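Side-chain contacts in endoglucanase (PDB 6VC5), which probably cleaves internal beta-1,4-glucosidic linkages in cellulose and related beta-glucans: residues A[19-24]-A[56-61]; A[92-97]-A[159-164]; A[187-192]-A[241-246]; A[219-224]-A[299-304]; A[249-254]-A[265-270]. All coordinates share one frame; numbering follows the deposited sequence. Where two conformers were deposited one is given.

The five contacts illustrate how a helix-rich glycosidase is tied together by local side-chain solutions that pass from one to the next. Contacts 1 and 3 lie on opposite sides of the chain's centre, their centres about 37 Å apart, whereas contact 2 is about 8 Å from that centre. Direct packing joins contact 1 to contact 2 through Trp56 and Ile96, and contact 1 to contact 4 through Asp24 and Tyr300. Contact 4 meets contact 3 where Phe219 touches Phe244, and contact 5 where Tyr221 OH lies 3.5 Å from Tyr270 CE1. Contacts 3 and 5 share helix 238-251. Glycerol, probably from the crystallisation liquor, binds at Asn19 and at Ala253.

Contact 1: A[19-24]-A[56-61]; sequences NGRIID and WVWART
Arg21 lays its aliphatic portion across the indole of Trp58, and this CH-pi contact carries most of the meeting. Its CG stands 3.5 Å from the centroid of the five-membered ring, 22° off the normal, and comes within 3.2 Å of Trp58 CE2. CD continues past the rim of the indole, 3.6 Å from Trp58 CZ2. With CG of Trp58 anti to the backbone N (chi1 -168°), the indole is swung out from helix 49-62 beneath the arginine. In the (alpha/alpha)6 barrel expected of family 8, this loop after helix 4-15 is laid against helix 49-62. A glycine in place of Trp58 would probably strip the arginine chain of its aromatic floor and leave Tyr75 without the ring it meets edge-to-face.

The Gly20 backbone passes close by, its C 4.1 Å from Trp58 CB; a side chain on Gly20 would run into that CB. Asn19 O approaches the indole obliquely.

Polar bonds hold the loop in shape. Asn19 OD1 accepts from Arg21 N at 3.1 Å, an Asx turn with the donor above the carbonyl plane. The Arg21 guanidinium, its plane 15° from the indole's, forms a salt bridge with Asp77 and donates through NE to Ser31.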
# COMPACT_ATOMS: atom_id res chain seq x y z
N ASN A 19 -2.03 9.07 -22.13
CA ASN A 19 -2.67 10.15 -21.38
C ASN A 19 -2.31 10.15 -19.90
O ASN A 19 -2.72 11.08 -19.19
CB ASN A 19 -4.20 10.15 -21.56
CG ASN A 19 -4.87 8.87 -21.06
OD1 ASN A 19 -4.23 7.96 -20.52
ND2 ASN A 19 -6.19 8.82 -21.21
N GLY A 20 -1.54 9.17 -19.43
CA GLY A 20 -1.15 9.12 -18.04
C GLY A 20 -1.93 8.14 -17.20
O GLY A 20 -1.61 7.98 -16.02
N ARG A 21 -2.94 7.46 -17.76
CA ARG A 21 -3.73 6.51 -16.99
C ARG A 21 -2.99 5.18 -16.83
O ARG A 21 -2.35 4.69 -17.76
CB ARG A 21 -5.07 6.25 -17.68
CG ARG A 21 -6.03 7.39 -17.53
CD ARG A 21 -7.38 7.04 -18.11
NE ARG A 21 -8.04 6.00 -17.33
CZ ARG A 21 -9.20 5.45 -17.66
NH1 ARG A 21 -9.84 5.85 -18.75
NH2 ARG A 21 -9.72 4.49 -16.90
N ILE A 22 -3.10 4.61 -15.64
CA ILE A 22 -2.69 3.23 -15.39
C ILE A 22 -3.98 2.42 -15.38
O ILE A 22 -4.91 2.75 -14.64
CB ILE A 22 -1.97 3.13 -14.04
CG1 ILE A 22 -0.73 4.02 -14.03
CG2 ILE A 22 -1.61 1.67 -13.74
CD1 ILE A 22 0.23 3.75 -15.17
N ILE A 23 -4.05 1.38 -16.21
CA ILE A 23 -5.28 0.60 -16.36
C ILE A 23 -4.92 -0.88 -16.38
O ILE A 23 -4.08 -1.32 -17.17
CB ILE A 23 -6.05 0.97 -17.65
CG1 ILE A 23 -6.38 2.46 -17.69
CG2 ILE A 23 -7.35 0.19 -17.73
CD1 ILE A 23 -6.92 2.94 -19.05
N ASP A 24 -5.57 -1.65 -15.51
CA ASP A 24 -5.47 -3.11 -15.51
C ASP A 24 -6.24 -3.65 -16.70
O ASP A 24 -7.43 -3.36 -16.86
CB ASP A 24 -6.10 -3.61 -14.21
CG ASP A 24 -6.17 -5.13 -14.12
OD1 ASP A 24 -5.77 -5.85 -15.06
OD2 ASP A 24 -6.63 -5.59 -13.05
N TRP A 56 1.18 11.83 -13.13
CA TRP A 56 0.81 12.79 -12.10
C TRP A 56 -0.20 13.83 -12.60
O TRP A 56 -1.18 14.12 -11.93
CB TRP A 56 2.07 13.45 -11.51
CG TRP A 56 1.80 14.65 -10.65
CD1 TRP A 56 2.44 15.87 -10.74
CD2 TRP A 56 0.89 14.77 -9.54
NE1 TRP A 56 1.97 16.72 -9.78
CE2 TRP A 56 1.01 16.08 -9.04
CE3 TRP A 56 -0.04 13.91 -8.95
CZ2 TRP A 56 0.25 16.55 -7.96
CZ3 TRP A 56 -0.79 14.38 -7.86
CH2 TRP A 56 -0.63 15.69 -7.39
N VAL A 57 0.03 14.41 -13.79
CA VAL A 57 -0.92 15.40 -14.30
C VAL A 57 -2.31 14.78 -14.45
O VAL A 57 -3.32 15.41 -14.10
CB VAL A 57 -0.41 16.04 -15.60
CG1 VAL A 57 -1.51 16.85 -16.25
CG2 VAL A 57 0.76 16.94 -15.30
N TRP A 58 -2.39 13.53 -14.93
CA TRP A 58 -3.70 12.90 -15.04
C TRP A 58 -4.35 12.74 -13.67
O TRP A 58 -5.54 13.05 -13.49
CB TRP A 58 -3.61 11.55 -15.76
CG TRP A 58 -4.98 11.03 -16.13
CD1 TRP A 58 -5.65 11.25 -17.30
CD2 TRP A 58 -5.88 10.28 -15.29
NE1 TRP A 58 -6.89 10.65 -17.25
CE2 TRP A 58 -7.05 10.06 -16.03
CE3 TRP A 58 -5.79 9.76 -14.00
CZ2 TRP A 58 -8.14 9.34 -15.51
CZ3 TRP A 58 -6.87 9.04 -13.49
CH2 TRP A 58 -8.02 8.84 -14.25
N ALA A 59 -3.59 12.26 -12.68
CA ALA A 59 -4.16 12.05 -11.35
C ALA A 59 -4.59 13.36 -10.71
O ALA A 59 -5.65 13.44 -10.08
CB ALA A 59 -3.16 11.34 -10.45
N ARG A 60 -3.76 14.40 -10.83
CA ARG A 60 -4.11 15.69 -10.25
C ARG A 60 -5.36 16.26 -10.90
O ARG A 60 -6.27 16.76 -10.22
CB ARG A 60 -2.94 16.65 -10.42
CG ARG A 60 -3.09 17.97 -9.68
CD ARG A 60 -1.92 18.88 -10.01
NE ARG A 60 -1.95 19.32 -11.41
CZ ARG A 60 -0.88 19.66 -12.12
NH1 ARG A 60 0.33 19.63 -11.56
NH2 ARG A 60 -1.01 20.04 -13.38
N THR A 61 -5.44 16.16 -12.23
CA THR A 61 -6.55 16.74 -12.98
C THR A 61 -7.86 16.01 -12.72
O THR A 61 -8.91 16.64 -12.58
CB THR A 61 -6.22 16.68 -14.47
OG1 THR A 61 -5.04 17.45 -14.72
CG2 THR A 61 -7.39 17.22 -15.32

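Contact 2: A[92-97]-A[159-164]; sequences GDLLIA and MPSLMQ
Leu94 and Ser161 mark the closest approach of two helical backbones, with CA atoms 6.0 Å apart and both segments running in the same general direction. At this close approach the small side chain of Ser161 lies between the two backbones. Ser161 OG donates to Leu94 O at 2.7 Å. The hydroxyl comes in at a C=O...O angle of 124°, tilted 34° from the carbonyl plane, so a main-chain carbonyl within helix 90-106 gains a donor from the adjoining helix. What aims the hydroxyl across the interface is chi1 of -171°, which places OG opposite the backbone N; its CB meanwhile rests 4.1 Å from Leu94 CB.

The pair belongs to the (alpha/alpha)6 barrel expected of glycoside hydrolase family 8, in which helix 90-106 packs here on helix 159-169; the centre of the contact lies about 8 Å from the centre of the chain. Tyr120, from helix 110-126, brings its OH into hydrogen-bonding contact with the same serine oxygen and also packs on Leu94. The buried hydroxyl thus has two polar partners, one on each of two other helices.

Beside this polar link lies an apolar one. Both methyls of Leu94 meet a single methyl of Leu162, with CD1 and CD2 each 4.0 Å from Leu162 CD2, and the two side chains approach at a slant. The CB of Leu162 does not face helix 90-106 directly; it is the CD2 branch that reaches the other leucine. Trp174 and Met178 of helix 172-187 pack against Leu162 as well.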
# COMPACT_ATOMS: atom_id res chain seq x y z
N GLY A 92 -3.65 4.96 -1.44
CA GLY A 92 -3.41 5.71 -2.67
C GLY A 92 -2.85 7.09 -2.40
O GLY A 92 -1.87 7.52 -3.03
N ASP A 93 -3.45 7.81 -1.44
CA ASP A 93 -2.94 9.13 -1.06
C ASP A 93 -1.46 9.05 -0.66
O ASP A 93 -0.64 9.87 -1.11
CB ASP A 93 -3.77 9.70 0.09
CG ASP A 93 -5.28 9.75 -0.20
OD1 ASP A 93 -5.69 9.99 -1.35
OD2 ASP A 93 -6.07 9.57 0.76
N LEU A 94 -1.10 8.06 0.16
CA LEU A 94 0.26 7.96 0.68
C LEU A 94 1.26 7.51 -0.39
O LEU A 94 2.42 7.92 -0.36
CB LEU A 94 0.30 6.99 1.86
CG LEU A 94 -0.31 7.54 3.15
CD1 LEU A 94 -0.37 6.43 4.19
CD2 LEU A 94 0.45 8.75 3.69
N LEU A 95 0.82 6.66 -1.34
CA LEU A 95 1.69 6.24 -2.43
C LEU A 95 2.00 7.39 -3.38
O LEU A 95 3.15 7.57 -3.80
CB LEU A 95 1.04 5.08 -3.19
CG LEU A 95 1.05 3.74 -2.46
CD1 LEU A 95 -0.02 2.86 -3.10
CD2 LEU A 95 2.42 3.08 -2.52
N ILE A 96 0.97 8.17 -3.73
CA ILE A 96 1.16 9.35 -4.58
C ILE A 96 2.11 10.34 -3.90
O ILE A 96 3.03 10.87 -4.53
CB ILE A 96 -0.21 9.97 -4.92
CG1 ILE A 96 -1.00 9.03 -5.84
CG2 ILE A 96 -0.03 11.33 -5.54
CD1 ILE A 96 -2.47 9.43 -6.02
N ALA A 97 1.90 10.60 -2.60
CA ALA A 97 2.76 11.53 -1.89
C ALA A 97 4.22 11.05 -1.85
O ALA A 97 5.14 11.84 -2.08
CB ALA A 97 2.24 11.75 -0.47
N MET A 159 4.52 2.29 5.32
CA MET A 159 5.51 2.80 6.27
C MET A 159 6.60 3.67 5.65
O MET A 159 6.93 4.70 6.25
CB MET A 159 6.04 1.67 7.16
CG MET A 159 5.01 1.11 8.16
SD MET A 159 4.44 2.29 9.42
CE MET A 159 3.75 1.18 10.68
N PRO A 160 7.18 3.35 4.48
CA PRO A 160 8.18 4.26 3.90
C PRO A 160 7.62 5.63 3.55
O PRO A 160 8.37 6.61 3.49
CB PRO A 160 8.62 3.53 2.63
CG PRO A 160 8.34 2.08 2.92
CD PRO A 160 7.10 2.07 3.75
N SER A 161 6.31 5.72 3.31
CA SER A 161 5.71 7.02 3.05
C SER A 161 5.53 7.82 4.33
O SER A 161 5.74 9.05 4.33
CB SER A 161 4.37 6.85 2.35
OG SER A 161 3.90 8.11 1.93
N LEU A 162 5.14 7.16 5.43
CA LEU A 162 5.07 7.84 6.72
C LEU A 162 6.44 8.34 7.15
O LEU A 162 6.56 9.43 7.71
CB LEU A 162 4.45 6.92 7.78
CG LEU A 162 3.04 6.40 7.48
CD1 LEU A 162 2.54 5.57 8.66
CD2 LEU A 162 2.09 7.53 7.18
N MET A 163 7.49 7.54 6.91
CA MET A 163 8.84 7.97 7.24
C MET A 163 9.24 9.19 6.41
O MET A 163 9.90 10.11 6.91
CB MET A 163 9.83 6.83 6.96
CG MET A 163 9.53 5.49 7.65
SD MET A 163 10.98 4.41 7.75
CE MET A 163 11.31 3.97 6.06
N GLN A 164 8.86 9.20 5.13
CA GLN A 164 9.15 10.35 4.29
C GLN A 164 8.43 11.59 4.79
O GLN A 164 8.99 12.69 4.77
CB GLN A 164 8.74 10.05 2.84
CG GLN A 164 9.01 11.18 1.88
CD GLN A 164 10.49 11.45 1.69
OE1 GLN A 164 10.94 12.59 1.80
NE2 GLN A 164 11.25 10.41 1.39

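Contact 3: A[187-192]-A[241-246]; sequences KGRFGE and LADFSR
Arg189 and Asp243 meet in a salt bridge whose single hydrogen bond is nearly straight. Arg189 NH1 donates a hydrogen bond to Asp243 OD2 at 2.9 Å with an angle of 167°, reaching the oxygen on its anti side. Guanidinium and carboxylate are nearly coplanar, their planes 25° apart, although the two side chains run nearly perpendicular to each other.

The other carboxylate oxygen is held from within the helix. Arg246, one turn further on, donates from NH1 to Asp243 OD1 at 2.9 Å, again on the anti side, and its guanidinium lies with one face over Ala242 O. Two arginines thus share one buried aspartate, one at each oxygen, which would probably help to keep it ionised.

Further out, main-chain carbonyls fix the rotation of the Arg189 head: NE donates to Ala186 O, and NH1 has a second acceptor in Lys194 O. A bend at chi3 (-64°) turns the guanidinium to make these bonds. The backbone just before it folds through an inverse gamma turn centred on Gly188, where helix 172-187 ends. Such a three-membered salt-bridge network, linking the loop that leaves one helix to the flank of another, joins two peripheral elements of the alpha-helical barrel expected for family 8.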
# COMPACT_ATOMS: atom_id res chain seq x y z
N LYS A 187 -0.47 -6.28 18.10
CA LYS A 187 -1.59 -6.82 18.86
C LYS A 187 -2.69 -7.40 17.98
O LYS A 187 -3.33 -8.39 18.36
CB LYS A 187 -2.19 -5.74 19.77
CG LYS A 187 -3.23 -6.32 20.70
CD LYS A 187 -3.98 -5.25 21.43
CE LYS A 187 -4.62 -5.82 22.69
NZ LYS A 187 -5.27 -7.14 22.41
N GLY A 188 -2.94 -6.79 16.83
CA GLY A 188 -4.04 -7.19 15.97
C GLY A 188 -3.68 -8.35 15.06
O GLY A 188 -3.73 -8.22 13.83
N ARG A 189 -3.31 -9.47 15.66
CA ARG A 189 -2.96 -10.67 14.90
C ARG A 189 -3.78 -11.84 15.42
O ARG A 189 -4.09 -11.91 16.61
CB ARG A 189 -1.46 -10.95 14.94
CG ARG A 189 -0.66 -9.87 14.23
CD ARG A 189 0.82 -10.17 14.17
NE ARG A 189 1.42 -10.22 15.50
CZ ARG A 189 2.22 -11.20 15.92
NH1 ARG A 189 2.50 -12.21 15.12
NH2 ARG A 189 2.73 -11.17 17.15
N PHE A 190 -4.13 -12.75 14.51
CA PHE A 190 -5.20 -13.69 14.80
C PHE A 190 -4.86 -15.07 14.25
O PHE A 190 -4.12 -15.22 13.27
CB PHE A 190 -6.53 -13.23 14.18
CG PHE A 190 -7.00 -11.90 14.69
CD1 PHE A 190 -7.84 -11.82 15.79
CD2 PHE A 190 -6.57 -10.73 14.09
CE1 PHE A 190 -8.25 -10.58 16.28
CE2 PHE A 190 -6.97 -9.50 14.56
CZ PHE A 190 -7.80 -9.42 15.66
N GLY A 191 -5.46 -16.08 14.87
CA GLY A 191 -5.42 -17.41 14.30
C GLY A 191 -4.14 -18.13 14.67
O GLY A 191 -3.25 -17.60 15.35
N GLU A 192 -4.06 -19.38 14.18
CA GLU A 192 -2.93 -20.25 14.50
C GLU A 192 -1.60 -19.73 13.96
O GLU A 192 -0.55 -20.12 14.48
CB GLU A 192 -3.19 -21.66 13.97
CG GLU A 192 -3.34 -21.73 12.45
CD GLU A 192 -4.20 -22.91 12.02
OE1 GLU A 192 -5.44 -22.80 12.06
OE2 GLU A 192 -3.62 -23.95 11.64
N LEU A 241 9.09 -11.38 12.37
CA LEU A 241 9.79 -12.06 11.29
C LEU A 241 9.74 -13.57 11.47
O LEU A 241 9.55 -14.32 10.51
CB LEU A 241 11.23 -11.56 11.18
CG LEU A 241 12.13 -12.33 10.21
CD1 LEU A 241 11.60 -12.27 8.80
CD2 LEU A 241 13.56 -11.81 10.25
N ALA A 242 9.89 -14.04 12.71
CA ALA A 242 9.85 -15.48 12.97
C ALA A 242 8.46 -16.04 12.68
O ALA A 242 8.34 -17.14 12.12
CB ALA A 242 10.27 -15.77 14.41
N ASP A 243 7.41 -15.30 13.06
CA ASP A 243 6.05 -15.75 12.79
C ASP A 243 5.75 -15.80 11.30
O ASP A 243 5.17 -16.78 10.81
CB ASP A 243 5.04 -14.86 13.52
CG ASP A 243 5.04 -15.08 15.03
OD1 ASP A 243 5.54 -16.14 15.48
OD2 ASP A 243 4.53 -14.21 15.77
N PHE A 244 6.12 -14.76 10.54
CA PHE A 244 5.90 -14.83 9.10
C PHE A 244 6.73 -15.95 8.47
O PHE A 244 6.25 -16.65 7.57
CB PHE A 244 6.23 -13.48 8.44
CG PHE A 244 5.15 -12.43 8.60
CD1 PHE A 244 3.93 -12.56 7.96
CD2 PHE A 244 5.38 -11.31 9.39
CE1 PHE A 244 2.95 -11.58 8.12
CE2 PHE A 244 4.41 -10.33 9.54
CZ PHE A 244 3.19 -10.46 8.91
N SER A 245 7.97 -16.14 8.93
CA SER A 245 8.82 -17.19 8.37
C SER A 245 8.21 -18.57 8.58
O SER A 245 8.22 -19.40 7.67
CB SER A 245 10.21 -17.12 9.00
OG SER A 245 10.87 -15.91 8.68
N ARG A 246 7.64 -18.81 9.77
CA ARG A 246 7.02 -20.11 10.03
C ARG A 246 5.84 -20.34 9.10
O ARG A 246 5.62 -21.47 8.63
CB ARG A 246 6.54 -20.16 11.48
CG ARG A 246 7.28 -21.17 12.32
CD ARG A 246 6.72 -21.25 13.72
NE ARG A 246 6.69 -19.94 14.37
CZ ARG A 246 7.77 -19.29 14.80
NH1 ARG A 246 7.64 -18.11 15.39
NH2 ARG A 246 8.97 -19.82 14.65

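Contact 4: A[219-224]-A[299-304]; sequences FSYDAI and DYYSAA
Tyr221 and Tyr301 belong to backbones that stay well apart, their CA atoms 8.9 Å from each other, so that side chains must span the interval. Residues 221-224 coil like a helix but lack its regular hydrogen-bond pattern, leading into helix 225-232, while 300-304 form the first turn of helix 300-313. Asp299 is the N-cap of that turn: its OD1 accepts from Ser302 N at 2.9 Å, almost in line with the C-O bond.

Tyr301 does the bridging. With chi1 at 172° its ring extends from the helix, and the hydroxyl donates to Tyr221 O at 2.7 Å, in the carbonyl plane and on a lone pair. The same hydroxyl oxygen is approached by Ile224 CG2 at 3.3 Å.

Helix 300-313, the last in the chain, probably belongs to the (alpha/alpha)6 barrel expected of the family, and its opening turn is tied here to a loop entering another helix. Tyr276 of helix 274-282 packs against both Tyr301 and Ile224. On the loop side, Asp198 accepts from the Ala223 backbone and is hydrogen-bonded to the Ser220 hydroxyl.

The rings form a T-shaped pair. Tyr221 directs its edge at the face of Tyr301, with planes at 80° and centroids 5.4 Å apart, and its CD1 lies 3.7 Å from Tyr301 CE2. A phenylalanine in place of Tyr301 has no hydroxyl, and the Tyr221 carbonyl would probably be left without this donor. Beyond the pair, Tyr270 touches Tyr221.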
# COMPACT_ATOMS: atom_id res chain seq x y z
N PHE A 219 -6.40 -13.23 6.05
CA PHE A 219 -5.14 -12.65 5.61
C PHE A 219 -5.05 -12.94 4.12
O PHE A 219 -4.97 -14.06 3.77
CB PHE A 219 -3.96 -13.34 6.33
CG PHE A 219 -2.58 -12.95 5.80
CD1 PHE A 219 -1.90 -11.90 6.30
CD2 PHE A 219 -1.97 -13.72 4.85
CE1 PHE A 219 -0.64 -11.59 5.86
CE2 PHE A 219 -0.71 -13.42 4.39
CZ PHE A 219 -0.05 -12.33 4.88
N SER A 220 -5.08 -11.92 3.28
CA SER A 220 -5.09 -12.12 1.85
C SER A 220 -4.50 -10.93 1.08
O SER A 220 -3.43 -10.50 1.38
CB SER A 220 -6.48 -12.52 1.33
OG SER A 220 -7.40 -11.50 1.23
N TYR A 221 -5.23 -10.44 0.10
CA TYR A 221 -4.66 -9.57 -0.89
C TYR A 221 -4.30 -8.18 -0.41
O TYR A 221 -3.52 -7.52 -1.02
CB TYR A 221 -5.59 -9.53 -2.10
CG TYR A 221 -5.75 -10.88 -2.72
CD1 TYR A 221 -4.86 -11.33 -3.63
CD2 TYR A 221 -6.77 -11.72 -2.35
CE1 TYR A 221 -4.97 -12.56 -4.19
CE2 TYR A 221 -6.89 -12.98 -2.90
CZ TYR A 221 -5.99 -13.39 -3.82
OH TYR A 221 -6.03 -14.60 -4.44
N ASP A 222 -4.88 -7.76 0.71
CA ASP A 222 -4.46 -6.53 1.37
C ASP A 222 -3.32 -6.76 2.36
O ASP A 222 -2.27 -6.15 2.28
CB ASP A 222 -5.63 -5.93 2.18
CG ASP A 222 -6.78 -5.40 1.32
OD1 ASP A 222 -7.61 -6.21 0.86
OD2 ASP A 222 -6.91 -4.18 1.16
N ALA A 223 -3.52 -7.72 3.26
CA ALA A 223 -2.63 -7.93 4.37
C ALA A 223 -1.23 -8.37 3.96
O ALA A 223 -0.31 -8.19 4.70
CB ALA A 223 -3.23 -8.89 5.40
N ILE A 224 -1.10 -8.89 2.76
CA ILE A 224 0.18 -9.41 2.33
C ILE A 224 1.10 -8.23 2.10
O ILE A 224 2.29 -8.39 2.29
CB ILE A 224 0.03 -10.14 0.97
CG1 ILE A 224 1.34 -10.77 0.49
CG2 ILE A 224 -0.45 -9.18 -0.10
CD1 ILE A 224 1.81 -11.88 1.38
N ASP A 299 -1.26 -11.37 -13.77
CA ASP A 299 -2.24 -10.30 -13.78
C ASP A 299 -1.63 -9.02 -13.22
O ASP A 299 -0.51 -9.01 -12.71
CB ASP A 299 -3.54 -10.68 -13.04
CG ASP A 299 -3.32 -11.01 -11.56
OD1 ASP A 299 -2.27 -10.67 -10.98
OD2 ASP A 299 -4.24 -11.61 -10.95
N TYR A 300 -2.40 -7.95 -13.32
CA TYR A 300 -1.97 -6.64 -12.85
C TYR A 300 -1.66 -6.65 -11.35
O TYR A 300 -0.66 -6.06 -10.92
CB TYR A 300 -3.06 -5.62 -13.16
CG TYR A 300 -2.89 -4.31 -12.48
CD1 TYR A 300 -2.12 -3.31 -13.05
CD2 TYR A 300 -3.49 -4.05 -11.25
CE1 TYR A 300 -1.94 -2.10 -12.43
CE2 TYR A 300 -3.32 -2.84 -10.62
CZ TYR A 300 -2.54 -1.86 -11.22
OH TYR A 300 -2.37 -0.65 -10.60
N TYR A 301 -2.52 -7.26 -10.54
CA TYR A 301 -2.28 -7.26 -9.10
C TYR A 301 -0.90 -7.82 -8.78
O TYR A 301 -0.14 -7.25 -8.00
CB TYR A 301 -3.36 -8.10 -8.40
CG TYR A 301 -3.05 -8.28 -6.93
CD1 TYR A 301 -3.46 -7.34 -6.00
CD2 TYR A 301 -2.30 -9.36 -6.49
CE1 TYR A 301 -3.14 -7.48 -4.66
CE2 TYR A 301 -1.99 -9.51 -5.17
CZ TYR A 301 -2.42 -8.56 -4.25
OH TYR A 301 -2.09 -8.72 -2.94
N SER A 302 -0.58 -8.97 -9.37
CA SER A 302 0.69 -9.62 -9.08
C SER A 302 1.86 -8.78 -9.58
O SER A 302 2.90 -8.68 -8.90
CB SER A 302 0.71 -11.00 -9.74
OG SER A 302 1.85 -11.73 -9.34
N ALA A 303 1.71 -8.17 -10.75
CA ALA A 303 2.79 -7.36 -11.31
C ALA A 303 3.11 -6.16 -10.41
O ALA A 303 4.28 -5.86 -10.16
CB ALA A 303 2.41 -6.88 -12.72
N ALA A 304 2.08 -5.47 -9.92
CA ALA A 304 2.32 -4.33 -9.05
C ALA A 304 2.98 -4.75 -7.73
O ALA A 304 3.90 -4.08 -7.25
CB ALA A 304 1.02 -3.56 -8.80

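Contact 5: A[249-254]-A[265-270]; sequences NHYGAS and GARSPY
Tyr251 and Arg267 meet by van der Waals contact, with no hydrogen bond between them. The arginine brings the edge of its guanidinium to the phenol: NH2 lies 3.5 Å from Tyr251 CD1, approaching the ring obliquely, and the two planes stand 79° apart. Further along the side chain, Arg267 CD rests 3.7 Å from Tyr251 CE1. The two side chains lie alongside each other, pointing opposite ways, and Pro257 touches both. A bend at chi3 (-73°) brings the Arg267 guanidinium round to the tyrosine and the loop carbonyls.

Within the helix end, His250 packs on the tyrosine, its CD2 3.8 Å above the plane of the Tyr251 ring, over its centre.

Hydrogen bonds hold the guanidinium in place. Arg267 NE donates to Ser268 O at 2.8 Å, nearly straight at 172°, while NH1 reaches Tyr270 O at 3.1 Å from above the carbonyl plane. Ser268 OG donates to that same Tyr270 oxygen from the opposite face. NH1 also donates to Asn271 OD1, and NH2 to Ala255 O. Gly252, with positive phi, is where the chain leaves the helix. Arg267 thus ties together parts of the irregular surface connection between helices 238-251 and 274-282 of the probable family 8 helical barrel.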
# COMPACT_ATOMS: atom_id res chain seq x y z
N ASN A 249 7.14 -20.97 5.33
CA ASN A 249 7.83 -22.24 5.19
C ASN A 249 6.94 -23.45 5.43
O ASN A 249 7.25 -24.54 4.94
CB ASN A 249 9.06 -22.25 6.09
CG ASN A 249 10.17 -21.37 5.55
OD1 ASN A 249 10.61 -21.55 4.42
ND2 ASN A 249 10.60 -20.40 6.35
N HIS A 250 5.82 -23.28 6.14
CA HIS A 250 4.86 -24.38 6.28
C HIS A 250 4.26 -24.76 4.94
O HIS A 250 4.04 -25.94 4.66
CB HIS A 250 3.73 -24.01 7.24
CG HIS A 250 2.73 -25.11 7.43
ND1 HIS A 250 2.98 -26.21 8.22
CD2 HIS A 250 1.48 -25.27 6.93
CE1 HIS A 250 1.92 -27.00 8.20
NE2 HIS A 250 1.00 -26.46 7.42
N TYR A 251 3.95 -23.76 4.11
CA TYR A 251 3.32 -24.01 2.83
C TYR A 251 4.33 -24.20 1.71
O TYR A 251 4.10 -25.01 0.80
CB TYR A 251 2.31 -22.90 2.50
CG TYR A 251 1.06 -23.05 3.33
CD1 TYR A 251 0.17 -24.09 3.10
CD2 TYR A 251 0.77 -22.16 4.37
CE1 TYR A 251 -0.96 -24.25 3.85
CE2 TYR A 251 -0.37 -22.32 5.14
CZ TYR A 251 -1.23 -23.37 4.87
OH TYR A 251 -2.37 -23.53 5.62
N GLY A 252 5.45 -23.49 1.76
CA GLY A 252 6.48 -23.63 0.76
C GLY A 252 6.27 -22.73 -0.45
O GLY A 252 5.17 -22.28 -0.75
N ALA A 253 7.37 -22.51 -1.17
CA ALA A 253 7.37 -21.57 -2.29
C ALA A 253 6.42 -21.99 -3.40
O ALA A 253 5.95 -21.13 -4.15
CB ALA A 253 8.79 -21.43 -2.84
N SER A 254 6.14 -23.28 -3.53
CA SER A 254 5.27 -23.78 -4.60
C SER A 254 3.79 -23.80 -4.23
O SER A 254 2.96 -24.11 -5.10
CB SER A 254 5.70 -25.19 -5.03
OG SER A 254 7.02 -25.19 -5.54
N GLY A 265 -8.38 -21.41 10.06
CA GLY A 265 -7.21 -21.94 9.39
C GLY A 265 -7.41 -22.44 7.98
O GLY A 265 -6.43 -22.88 7.37
N ALA A 266 -8.63 -22.39 7.44
CA ALA A 266 -8.84 -22.84 6.07
C ALA A 266 -8.03 -21.98 5.09
O ALA A 266 -7.83 -20.78 5.31
CB ALA A 266 -10.32 -22.79 5.70
N ARG A 267 -7.52 -22.60 4.04
CA ARG A 267 -6.82 -21.85 3.01
C ARG A 267 -7.58 -21.92 1.70
O ARG A 267 -8.39 -22.83 1.46
CB ARG A 267 -5.39 -22.38 2.80
CG ARG A 267 -5.32 -23.85 2.41
CD ARG A 267 -3.99 -24.18 1.74
NE ARG A 267 -3.95 -23.62 0.39
CZ ARG A 267 -2.84 -23.49 -0.34
NH1 ARG A 267 -2.91 -22.95 -1.55
NH2 ARG A 267 -1.67 -23.90 0.13
N SER A 268 -7.29 -20.96 0.83
CA SER A 268 -7.83 -21.00 -0.52
C SER A 268 -7.40 -22.30 -1.20
O SER A 268 -6.28 -22.78 -0.99
CB SER A 268 -7.32 -19.82 -1.34
OG SER A 268 -5.90 -19.79 -1.41
N PRO A 269 -8.26 -22.92 -2.01
CA PRO A 269 -7.81 -24.11 -2.73
C PRO A 269 -6.72 -23.80 -3.73
O PRO A 269 -5.83 -24.64 -3.95
CB PRO A 269 -9.09 -24.61 -3.43
CG PRO A 269 -10.02 -23.44 -3.44
CD PRO A 269 -9.67 -22.58 -2.25
N TYR A 270 -6.74 -22.61 -4.32
CA TYR A 270 -5.73 -22.20 -5.27
C TYR A 270 -4.56 -21.57 -4.53
O TYR A 270 -4.65 -21.20 -3.36
CB TYR A 270 -6.31 -21.17 -6.23
CG TYR A 270 -7.11 -20.05 -5.58
CD1 TYR A 270 -6.49 -18.88 -5.14
CD2 TYR A 270 -8.49 -20.15 -5.45
CE1 TYR A 270 -7.24 -17.86 -4.58
CE2 TYR A 270 -9.25 -19.14 -4.89
CZ TYR A 270 -8.61 -17.99 -4.45
OH TYR A 270 -9.38 -16.99 -3.90